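Local atomic coordinates of AlgX/AlgJ SGNH hydrolase-like domain-containing protein (Eubacterium siraeum, PDB entry 4NZK), a protein that is of unknown function but belongs to the DHHW family of the SGNH hydrolase clan, with a domain that probably resembles that of the AlgX/AlgJ proteins. Residues Gly280-Glu294 with Phe320-Cys334. Numbering follows the deposited sequence. Where two conformers were deposited one is given.
Sequences GRKLCIFKDSYGNAE and FIKDNGITDVLFTMC. With EDO (1,2-ethanediol), chain B.
R281 grips the carboxylate of D328 side-on, NE bonding OD1 at 2.9 Å and NH2 bonding OD2, each oxygen lying near the guanidinium plane. Bends at chi2 and chi3 (-72° and -67°) bring the guanidinium beside the carboxylate; NH2 also donates to A181 O. D328 OD1 has a second donor: the T327 hydroxyl, 2.7 Å away, arrives from the opposite face of the carboxylate, and T327 OG1 in turn accepts the backbone N of K282. Replacing D328 with an alanine is likely to leave the guanidinium without this counter-charge and the T327 hydroxyl without the acceptor for its proton. K282 O takes two amides, T327 N at 2.9 Å and D328 N at 3.2 Å; C284 N to D328 O, L330 N to C284 O, F286 N to L330 O and T332 N to F286 O continue the parallel ladder, fading into a weak D288 N to T332 O bond. Beyond it, D288 OD2 accepts C334 N at 3.0 Å and also bonds S337, while OD1 closes an Asx turn on Y290 N. K287 NZ donates to N292 OD1 and a 1,2-ethanediol, probably from the crystallisation liquor, and pairs with D309 and D267. The T332 hydroxyl lies 2.7 Å from E294 OE2, with M105 O another possible acceptor. On the other face, F286 CD2 packs against V329 CG1 at 3.6 Å. These are adjacent central parallel strands of the alpha/beta sheet expected of an SGNH hydrolase-like fold.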
ATOM      1  N   GLY A 280       3.096  18.701  14.598  1.00 16.49           N
ATOM      2  CA  GLY A 280       1.824  18.400  15.195  1.00 17.09           C
ATOM      3  C   GLY A 280       0.895  17.525  14.390  1.00 17.75           C
ATOM      4  O   GLY A 280      -0.197  17.212  14.861  1.00 19.07           O
ATOM      5  N   ARG A 281       1.319  17.097  13.197  1.00 13.78           N
ATOM      6  CA  ARG A 281       0.479  16.225  12.358  1.00 14.88           C
ATOM      7  C   ARG A 281       0.759  14.783  12.722  1.00 13.61           C
ATOM      8  O   ARG A 281       1.904  14.325  12.669  1.00 15.95           O
ATOM      9  CB  ARG A 281       0.749  16.480  10.876  1.00 13.19           C
ATOM     10  CG  ARG A 281       0.497  17.899  10.416  1.00 15.00           C
ATOM     11  CD  ARG A 281      -0.992  18.266  10.355  1.00 15.84           C
ATOM     12  NE  ARG A 281      -1.698  17.522   9.318  1.00 14.22           N
ATOM     13  CZ  ARG A 281      -1.699  17.835   8.024  1.00 14.31           C
ATOM     14  NH1 ARG A 281      -1.030  18.897   7.555  1.00 15.17           N
ATOM     15  NH2 ARG A 281      -2.372  17.070   7.172  1.00 14.38           N
ATOM     16  N   LYS A 282      -0.302  14.062  13.085  1.00 13.52           N
ATOM     17  CA  LYS A 282      -0.201  12.689  13.561  1.00 12.47           C
ATOM     18  C   LYS A 282      -1.105  11.829  12.702  1.00 14.89           C
ATOM     19  O   LYS A 282      -2.316  11.978  12.735  1.00 14.44           O
ATOM     20  CB  LYS A 282      -0.554  12.600  15.056  1.00 12.53           C
ATOM     21  CG  LYS A 282       0.379  13.442  15.931  1.00 14.24           C
ATOM     22  CD  LYS A 282       0.033  13.373  17.405  1.00 19.53           C
ATOM     23  CE  LYS A 282       0.973  14.243  18.217  1.00 24.76           C
ATOM     24  NZ  LYS A 282       0.705  14.080  19.668  1.00 33.43           N
ATOM     25  N   LEU A 283      -0.489  10.932  11.947  1.00 12.79           N
ATOM     26  CA  LEU A 283      -1.165  10.152  10.927  1.00 12.28           C
ATOM     27  C   LEU A 283      -1.375   8.737  11.408  1.00 13.25           C
ATOM     28  O   LEU A 283      -0.471   8.116  11.985  1.00 13.76           O
ATOM     29  CB  LEU A 283      -0.274  10.104   9.668  1.00 11.99           C
ATOM     30  CG  LEU A 283      -0.736   9.250   8.498  1.00 13.45           C
ATOM     31  CD1 LEU A 283      -2.023   9.808   7.928  1.00 14.32           C
ATOM     32  CD2 LEU A 283       0.374   9.188   7.460  1.00 12.47           C
ATOM     33  N   CYS A 284      -2.559   8.212  11.159  1.00 12.00           N
ATOM     34  CA  CYS A 284      -2.783   6.781  11.310  1.00 12.16           C
ATOM     35  C   CYS A 284      -3.115   6.232   9.926  1.00 13.14           C
ATOM     36  O   CYS A 284      -3.954   6.793   9.211  1.00 13.65           O
ATOM     37  CB  CYS A 284      -3.955   6.535  12.251  1.00 14.83           C
ATOM     38  SG  CYS A 284      -4.190   4.811  12.672  1.00 20.57           S
ATOM     39  N   ILE A 285      -2.426   5.166   9.544  1.00 12.97           N
ATOM     40  CA  ILE A 285      -2.642   4.503   8.269  1.00 11.85           C
ATOM     41  C   ILE A 285      -3.314   3.166   8.527  1.00 13.76           C
ATOM     42  O   ILE A 285      -2.867   2.380   9.368  1.00 17.33           O
ATOM     43  CB  ILE A 285      -1.337   4.227   7.524  1.00 17.03           C
ATOM     44  CG1 ILE A 285      -0.531   5.500   7.364  1.00 19.26           C
ATOM     45  CG2 ILE A 285      -1.606   3.593   6.172  1.00 16.98           C
ATOM     46  CD1 ILE A 285       0.928   5.214   7.142  1.00 22.03           C
ATOM     47  N   PHE A 286      -4.416   2.944   7.846  1.00 12.01           N
ATOM     48  CA  PHE A 286      -5.101   1.676   7.843  1.00 13.02           C
ATOM     49  C   PHE A 286      -4.961   1.129   6.450  1.00 12.69           C
ATOM     50  O   PHE A 286      -5.450   1.698   5.491  1.00 12.31           O
ATOM     51  CB  PHE A 286      -6.561   1.836   8.211  1.00 11.92           C
ATOM     52  CG  PHE A 286      -6.769   2.192   9.657  1.00 13.45           C
ATOM     53  CD1 PHE A 286      -6.433   1.302  10.660  1.00 15.89           C
ATOM     54  CD2 PHE A 286      -7.331   3.416   9.997  1.00 15.02           C
ATOM     55  CE1 PHE A 286      -6.634   1.640  11.982  1.00 16.37           C
ATOM     56  CE2 PHE A 286      -7.508   3.755  11.324  1.00 16.36           C
ATOM     57  CZ  PHE A 286      -7.156   2.857  12.298  1.00 15.57           C
ATOM     58  N   LYS A 287      -4.251   0.019   6.336  1.00 10.91           N
ATOM     59  CA  LYS A 287      -3.817  -0.440   5.029  1.00 10.82           C
ATOM     60  C   LYS A 287      -3.930  -1.938   4.816  1.00 12.57           C
ATOM     61  O   LYS A 287      -4.195  -2.699   5.740  1.00 13.28           O
ATOM     62  CB  LYS A 287      -2.347   0.020   4.824  1.00 12.38           C
ATOM     63  CG  LYS A 287      -1.349  -0.293   5.952  1.00 16.28           C
ATOM     64  CD  LYS A 287      -0.950  -1.738   5.989  1.00 18.15           C
ATOM     65  CE  LYS A 287       0.077  -2.052   7.056  1.00 18.16           C
ATOM     66  NZ  LYS A 287       0.482  -3.479   6.915  1.00 17.15           N
ATOM     67  N   ASP A 288      -3.774  -2.320   3.557  1.00 11.33           N
ATOM     68  CA  ASP A 288      -3.417  -3.681   3.184  1.00 11.74           C
ATOM     69  C   ASP A 288      -1.909  -3.640   2.839  1.00 11.55           C
ATOM     70  O   ASP A 288      -1.237  -2.620   3.044  1.00 13.30           O
ATOM     71  CB  ASP A 288      -4.268  -4.201   2.031  1.00 12.99           C
ATOM     72  CG  ASP A 288      -3.861  -3.625   0.656  1.00 12.91           C
ATOM     73  OD1 ASP A 288      -2.962  -2.728   0.585  1.00 13.87           O
ATOM     74  OD2 ASP A 288      -4.442  -4.071  -0.398  1.00 16.11           O
ATOM     75  N   SER A 289      -1.349  -4.718   2.316  1.00 13.02           N
ATOM     76  CA  SER A 289       0.084  -4.740   2.163  1.00 12.07           C
ATOM     77  C   SER A 289       0.669  -3.722   1.174  1.00 11.60           C
ATOM     78  O   SER A 289       1.861  -3.386   1.283  1.00 12.42           O
ATOM     79  CB  SER A 289       0.596  -6.146   1.857  1.00 18.21           C
ATOM     80  OG  SER A 289       0.067  -6.643   0.654  1.00 19.85           O
ATOM     81  N   TYR A 290      -0.149  -3.159   0.266  1.00 11.71           N
ATOM     82  CA  TYR A 290       0.367  -2.089  -0.611  1.00 12.61           C
ATOM     83  C   TYR A 290       0.825  -0.902   0.230  1.00 11.89           C
ATOM     84  O   TYR A 290       1.795  -0.205  -0.099  1.00 12.10           O
ATOM     85  CB  TYR A 290      -0.713  -1.619  -1.607  1.00 11.96           C
ATOM     86  CG  TYR A 290      -0.549  -2.183  -2.971  1.00 12.29           C
ATOM     87  CD1 TYR A 290      -0.626  -3.540  -3.207  1.00 12.69           C
ATOM     88  CD2 TYR A 290      -0.288  -1.356  -4.048  1.00 11.08           C
ATOM     89  CE1 TYR A 290      -0.429  -4.054  -4.477  1.00 11.92           C
ATOM     90  CE2 TYR A 290      -0.082  -1.866  -5.311  1.00 11.95           C
ATOM     91  CZ  TYR A 290      -0.143  -3.207  -5.518  1.00 12.54           C
ATOM     92  OH  TYR A 290       0.078  -3.683  -6.781  1.00 13.39           O
ATOM     93  N   GLY A 291       0.105  -0.639   1.310  1.00 11.35           N
ATOM     94  CA  GLY A 291       0.452   0.479   2.153  1.00 11.71           C
ATOM     95  C   GLY A 291       1.802   0.439   2.803  1.00 13.27           C
ATOM     96  O   GLY A 291       2.377   1.485   3.121  1.00 14.74           O
ATOM     97  N   ASN A 292       2.349  -0.765   2.964  1.00 13.55           N
ATOM     98  CA  ASN A 292       3.627  -0.925   3.648  1.00 13.42           C
ATOM     99  C   ASN A 292       4.696  -0.059   3.011  1.00 13.63           C
ATOM    100  O   ASN A 292       5.501   0.575   3.717  1.00 15.68           O
ATOM    101  CB  ASN A 292       4.061  -2.382   3.603  1.00 14.23           C
ATOM    102  CG  ASN A 292       3.099  -3.334   4.344  1.00 15.23           C
ATOM    103  OD1 ASN A 292       1.990  -2.981   4.725  1.00 17.76           O
ATOM    104  ND2 ASN A 292       3.527  -4.584   4.492  1.00 17.22           N
ATOM    105  N   ALA A 293       4.719  -0.048   1.677  1.00 14.28           N
ATOM    106  CA  ALA A 293       5.768   0.675   0.945  1.00 12.53           C
ATOM    107  C   ALA A 293       5.590   2.177   0.920  1.00 13.54           C
ATOM    108  O   ALA A 293       6.501   2.902   0.527  1.00 13.12           O
ATOM    109  CB  ALA A 293       5.909   0.141  -0.477  1.00 12.17           C
ATOM    110  N   GLU A 294       4.411   2.649   1.314  1.00 12.44           N
ATOM    111  CA  GLU A 294       4.175   4.100   1.400  1.00 12.68           C
ATOM    112  C   GLU A 294       4.832   4.693   2.635  1.00 12.24           C
ATOM    113  O   GLU A 294       5.214   5.838   2.633  1.00 12.82           O
ATOM    114  CB  GLU A 294       2.678   4.430   1.464  1.00 11.99           C
ATOM    115  CG  GLU A 294       1.890   3.978   0.241  1.00 13.26           C
ATOM    116  CD  GLU A 294       0.378   4.223   0.340  1.00 16.18           C
ATOM    117  OE1 GLU A 294      -0.030   5.188   1.008  1.00 17.15           O
ATOM    118  OE2 GLU A 294      -0.411   3.442  -0.290  1.00 16.18           O
ATOM    119  N   PHE A 320      -8.911   4.391  19.339  1.00 17.26           N
ATOM    120  CA  PHE A 320      -7.466   4.450  19.089  1.00 17.64           C
ATOM    121  C   PHE A 320      -7.057   5.832  18.531  1.00 14.16           C
ATOM    122  O   PHE A 320      -6.031   6.389  18.929  1.00 16.95           O
ATOM    123  CB  PHE A 320      -7.102   3.298  18.140  1.00 21.26           C
ATOM    124  CG  PHE A 320      -5.661   3.199  17.816  1.00 18.20           C
ATOM    125  CD1 PHE A 320      -4.778   2.663  18.740  1.00 20.72           C
ATOM    126  CD2 PHE A 320      -5.188   3.581  16.597  1.00 19.84           C
ATOM    127  CE1 PHE A 320      -3.448   2.521  18.440  1.00 20.42           C
ATOM    128  CE2 PHE A 320      -3.848   3.450  16.294  1.00 22.82           C
ATOM    129  CZ  PHE A 320      -2.981   2.901  17.216  1.00 19.31           C
ATOM    130  N   ILE A 321      -7.843   6.369  17.601  1.00 15.26           N
ATOM    131  CA  ILE A 321      -7.600   7.709  17.046  1.00 15.65           C
ATOM    132  C   ILE A 321      -7.639   8.770  18.152  1.00 15.46           C
ATOM    133  O   ILE A 321      -6.760   9.646  18.240  1.00 16.60           O
ATOM    134  CB  ILE A 321      -8.629   8.028  15.917  1.00 16.46           C
ATOM    135  CG1 ILE A 321      -8.079   7.629  14.552  1.00 20.31           C
ATOM    136  CG2 ILE A 321      -8.989   9.513  15.786  1.00 19.28           C
ATOM    137  CD1 ILE A 321      -7.457   6.288  14.438  1.00 19.06           C
ATOM    138  N   LYS A 322      -8.685   8.699  18.971  1.00 16.07           N
ATOM    139  CA  LYS A 322      -8.902   9.697  20.021  1.00 17.54           C
ATOM    140  C   LYS A 322      -7.800   9.630  21.068  1.00 16.37           C
ATOM    141  O   LYS A 322      -7.200  10.668  21.440  1.00 20.59           O
ATOM    142  CB  LYS A 322     -10.276   9.502  20.657  1.00 19.47           C
ATOM    143  CG  LYS A 322     -11.404   9.778  19.697  1.00 27.42           C
ATOM    144  CD  LYS A 322     -12.771   9.372  20.250  1.00 40.72           C
ATOM    145  CE  LYS A 322     -13.871   9.652  19.222  1.00 43.53           C
ATOM    146  NZ  LYS A 322     -13.482   9.092  17.921  1.00 41.11           N
ATOM    147  N   ASP A 323      -7.484   8.415  21.497  1.00 16.58           N
ATOM    148  CA  ASP A 323      -6.497   8.224  22.553  1.00 18.69           C
ATOM    149  C   ASP A 323      -5.092   8.692  22.165  1.00 17.69           C
ATOM    150  O   ASP A 323      -4.325   9.120  23.029  1.00 22.87           O
ATOM    151  CB  ASP A 323      -6.443   6.756  22.966  1.00 20.16           C
ATOM    152  CG  ASP A 323      -7.721   6.281  23.713  1.00 27.83           C
ATOM    153  OD1 ASP A 323      -8.556   7.107  24.168  1.00 35.89           O
ATOM    154  OD2 ASP A 323      -7.893   5.038  23.842  1.00 40.20           O
ATOM    155  N   ASN A 324      -4.746   8.552  20.885  1.00 18.27           N
ATOM    156  CA  ASN A 324      -3.424   8.915  20.405  1.00 17.42           C
ATOM    157  C   ASN A 324      -3.293  10.279  19.730  1.00 17.84           C
ATOM    158  O   ASN A 324      -2.233  10.612  19.166  1.00 20.58           O
ATOM    159  CB  ASN A 324      -2.917   7.780  19.544  1.00 18.78           C
ATOM    160  CG  ASN A 324      -2.723   6.524  20.368  1.00 24.24           C
ATOM    161  OD1 ASN A 324      -1.809   6.461  21.170  1.00 24.17           O
ATOM    162  ND2 ASN A 324      -3.630   5.571  20.242  1.00 24.47           N
ATOM    163  N   GLY A 325      -4.356  11.073  19.783  1.00 18.59           N
ATOM    164  CA  GLY A 325      -4.303  12.442  19.258  1.00 17.64           C
ATOM    165  C   GLY A 325      -4.112  12.526  17.753  1.00 16.50           C
ATOM    166  O   GLY A 325      -3.537  13.476  17.211  1.00 17.48           O
ATOM    167  N   ILE A 326      -4.618  11.507  17.074  1.00 16.36           N
ATOM    168  CA  ILE A 326      -4.527  11.432  15.624  0.50 12.00           C
ATOM    169  C   ILE A 326      -5.275  12.572  14.955  1.00 14.09           C
ATOM    170  O   ILE A 326      -6.421  12.842  15.307  1.00 17.64           O
ATOM    171  CB  ILE A 326      -5.111  10.110  15.100  0.50 14.77           C
ATOM    172  CG1 ILE A 326      -4.277   8.916  15.615  0.50 13.11           C
ATOM    173  CG2 ILE A 326      -5.227  10.143  13.581  0.50 12.02           C
ATOM    174  CD1 ILE A 326      -2.799   8.971  15.301  0.50 14.18           C
ATOM    175  N   THR A 327      -4.632  13.225  13.975  1.00 13.66           N
ATOM    176  CA  THR A 327      -5.185  14.366  13.229  1.00 14.82           C
ATOM    177  C   THR A 327      -5.618  13.996  11.801  1.00 12.44           C
ATOM    178  O   THR A 327      -6.481  14.676  11.201  1.00 13.87           O
ATOM    179  CB  THR A 327      -4.136  15.543  13.139  1.00 16.01           C
ATOM    180  OG1 THR A 327      -2.925  15.108  12.497  1.00 15.45           O
ATOM    181  CG2 THR A 327      -3.757  16.028  14.522  1.00 20.84           C
ATOM    182  N   ASP A 328      -4.980  12.956  11.248  1.00 12.23           N
ATOM    183  CA  ASP A 328      -5.164  12.540   9.869  1.00 11.60           C
ATOM    184  C   ASP A 328      -5.207  11.008   9.835  1.00 11.00           C
ATOM    185  O   ASP A 328      -4.385  10.346  10.471  1.00 13.00           O
ATOM    186  CB  ASP A 328      -3.966  12.977   9.004  1.00 13.44           C
ATOM    187  CG  ASP A 328      -3.810  14.492   8.914  1.00 16.09           C
ATOM    188  OD1 ASP A 328      -3.162  15.110   9.809  1.00 15.65           O
ATOM    189  OD2 ASP A 328      -4.368  15.060   7.948  1.00 17.71           O
ATOM    190  N   VAL A 329      -6.142  10.469   9.056  1.00 10.22           N
ATOM    191  CA  VAL A 329      -6.239   9.014   8.864  1.00  9.83           C
ATOM    192  C   VAL A 329      -6.212   8.750   7.369  1.00 11.32           C
ATOM    193  O   VAL A 329      -6.977   9.368   6.629  1.00 12.22           O
ATOM    194  CB  VAL A 329      -7.548   8.443   9.479  1.00 10.75           C
ATOM    195  CG1 VAL A 329      -7.629   6.942   9.222  1.00 11.56           C
ATOM    196  CG2 VAL A 329      -7.578   8.725  10.973  1.00 11.45           C
ATOM    197  N   LEU A 330      -5.372   7.806   6.945  1.00 10.41           N
ATOM    198  CA  LEU A 330      -5.328   7.382   5.570  1.00 10.30           C
ATOM    199  C   LEU A 330      -5.708   5.906   5.476  1.00 11.00           C
ATOM    200  O   LEU A 330      -5.080   5.066   6.080  1.00 12.15           O
ATOM    201  CB  LEU A 330      -3.917   7.588   5.017  1.00 11.33           C
ATOM    202  CG  LEU A 330      -3.681   7.044   3.621  1.00 10.65           C
ATOM    203  CD1 LEU A 330      -4.546   7.742   2.582  1.00 12.24           C
ATOM    204  CD2 LEU A 330      -2.212   7.183   3.264  1.00 11.63           C
ATOM    205  N   PHE A 331      -6.726   5.631   4.664  1.00  9.84           N
ATOM    206  CA  PHE A 331      -7.070   4.283   4.245  1.00  9.09           C
ATOM    207  C   PHE A 331      -6.462   4.105   2.852  1.00 11.09           C
ATOM    208  O   PHE A 331      -6.758   4.895   1.915  1.00 10.68           O
ATOM    209  CB  PHE A 331      -8.574   4.112   4.124  1.00 10.34           C
ATOM    210  CG  PHE A 331      -9.263   4.001   5.442  1.00 10.37           C
ATOM    211  CD1 PHE A 331      -9.663   5.128   6.123  1.00 11.47           C
ATOM    212  CD2 PHE A 331      -9.451   2.772   6.029  1.00 12.54           C
ATOM    213  CE1 PHE A 331     -10.313   5.027   7.348  1.00 13.48           C
ATOM    214  CE2 PHE A 331     -10.076   2.656   7.264  1.00 13.66           C
ATOM    215  CZ  PHE A 331     -10.496   3.791   7.918  1.00 15.71           C
ATOM    216  N   THR A 332      -5.593   3.107   2.725  1.00 11.98           N
ATOM    217  CA  THR A 332      -4.943   2.878   1.460  1.00 11.05           C
ATOM    218  C   THR A 332      -4.741   1.398   1.236  1.00 10.38           C
ATOM    219  O   THR A 332      -4.318   0.675   2.124  1.00 12.20           O
ATOM    220  CB  THR A 332      -3.643   3.694   1.364  1.00 11.52           C
ATOM    221  OG1 THR A 332      -3.089   3.563   0.029  1.00 12.72           O
ATOM    222  CG2 THR A 332      -2.613   3.293   2.380  1.00 13.06           C
HETATM  223  N   MSE A 333      -5.065   0.972   0.019  1.00 12.67           N
HETATM  224  CA  MSE A 333      -5.011  -0.430  -0.345  0.50 12.24           C
HETATM  225  C   MSE A 333      -5.200  -0.579  -1.816  1.00 11.62           C
HETATM  226  O   MSE A 333      -5.574   0.376  -2.499  1.00 11.79           O
HETATM  227  CB  MSE A 333      -6.094  -1.216   0.388  0.50 13.01           C
HETATM  228  CG  MSE A 333      -7.523  -0.668   0.277  0.50 11.52           C
HETATM  229 SE   MSE A 333      -8.532  -1.809   1.567  0.38 14.12          SE
HETATM  230  CE  MSE A 333      -8.052  -0.419   2.880  0.50 11.19           C
ATOM    231  N   CYS A 334      -4.940  -1.770  -2.335  1.00 10.32           N
ATOM    232  CA  CYS A 334      -5.183  -2.010  -3.749  1.00 10.77           C
ATOM    233  C   CYS A 334      -6.668  -2.283  -3.987  1.00 11.60           C
ATOM    234  O   CYS A 334      -7.439  -2.571  -3.084  1.00 11.50           O
ATOM    235  CB  CYS A 334      -4.315  -3.147  -4.279  1.00 12.19           C
ATOM    236  SG  CYS A 334      -4.908  -4.782  -3.772  1.00 14.90           S
TER
HETATM  237  C1  EDO B 401       3.021  -3.084   9.783  1.00 27.03           C
HETATM  238  O1  EDO B 401       3.000  -3.391   8.398  1.00 21.77           O
HETATM  239  C2  EDO B 401       1.618  -2.824  10.364  1.00 19.72           C
HETATM  240  O2  EDO B 401       0.671  -3.738   9.826  1.00 24.52           O
HETATM  241  O   HOH W   1       0.269  10.991  20.199  1.00 28.50           O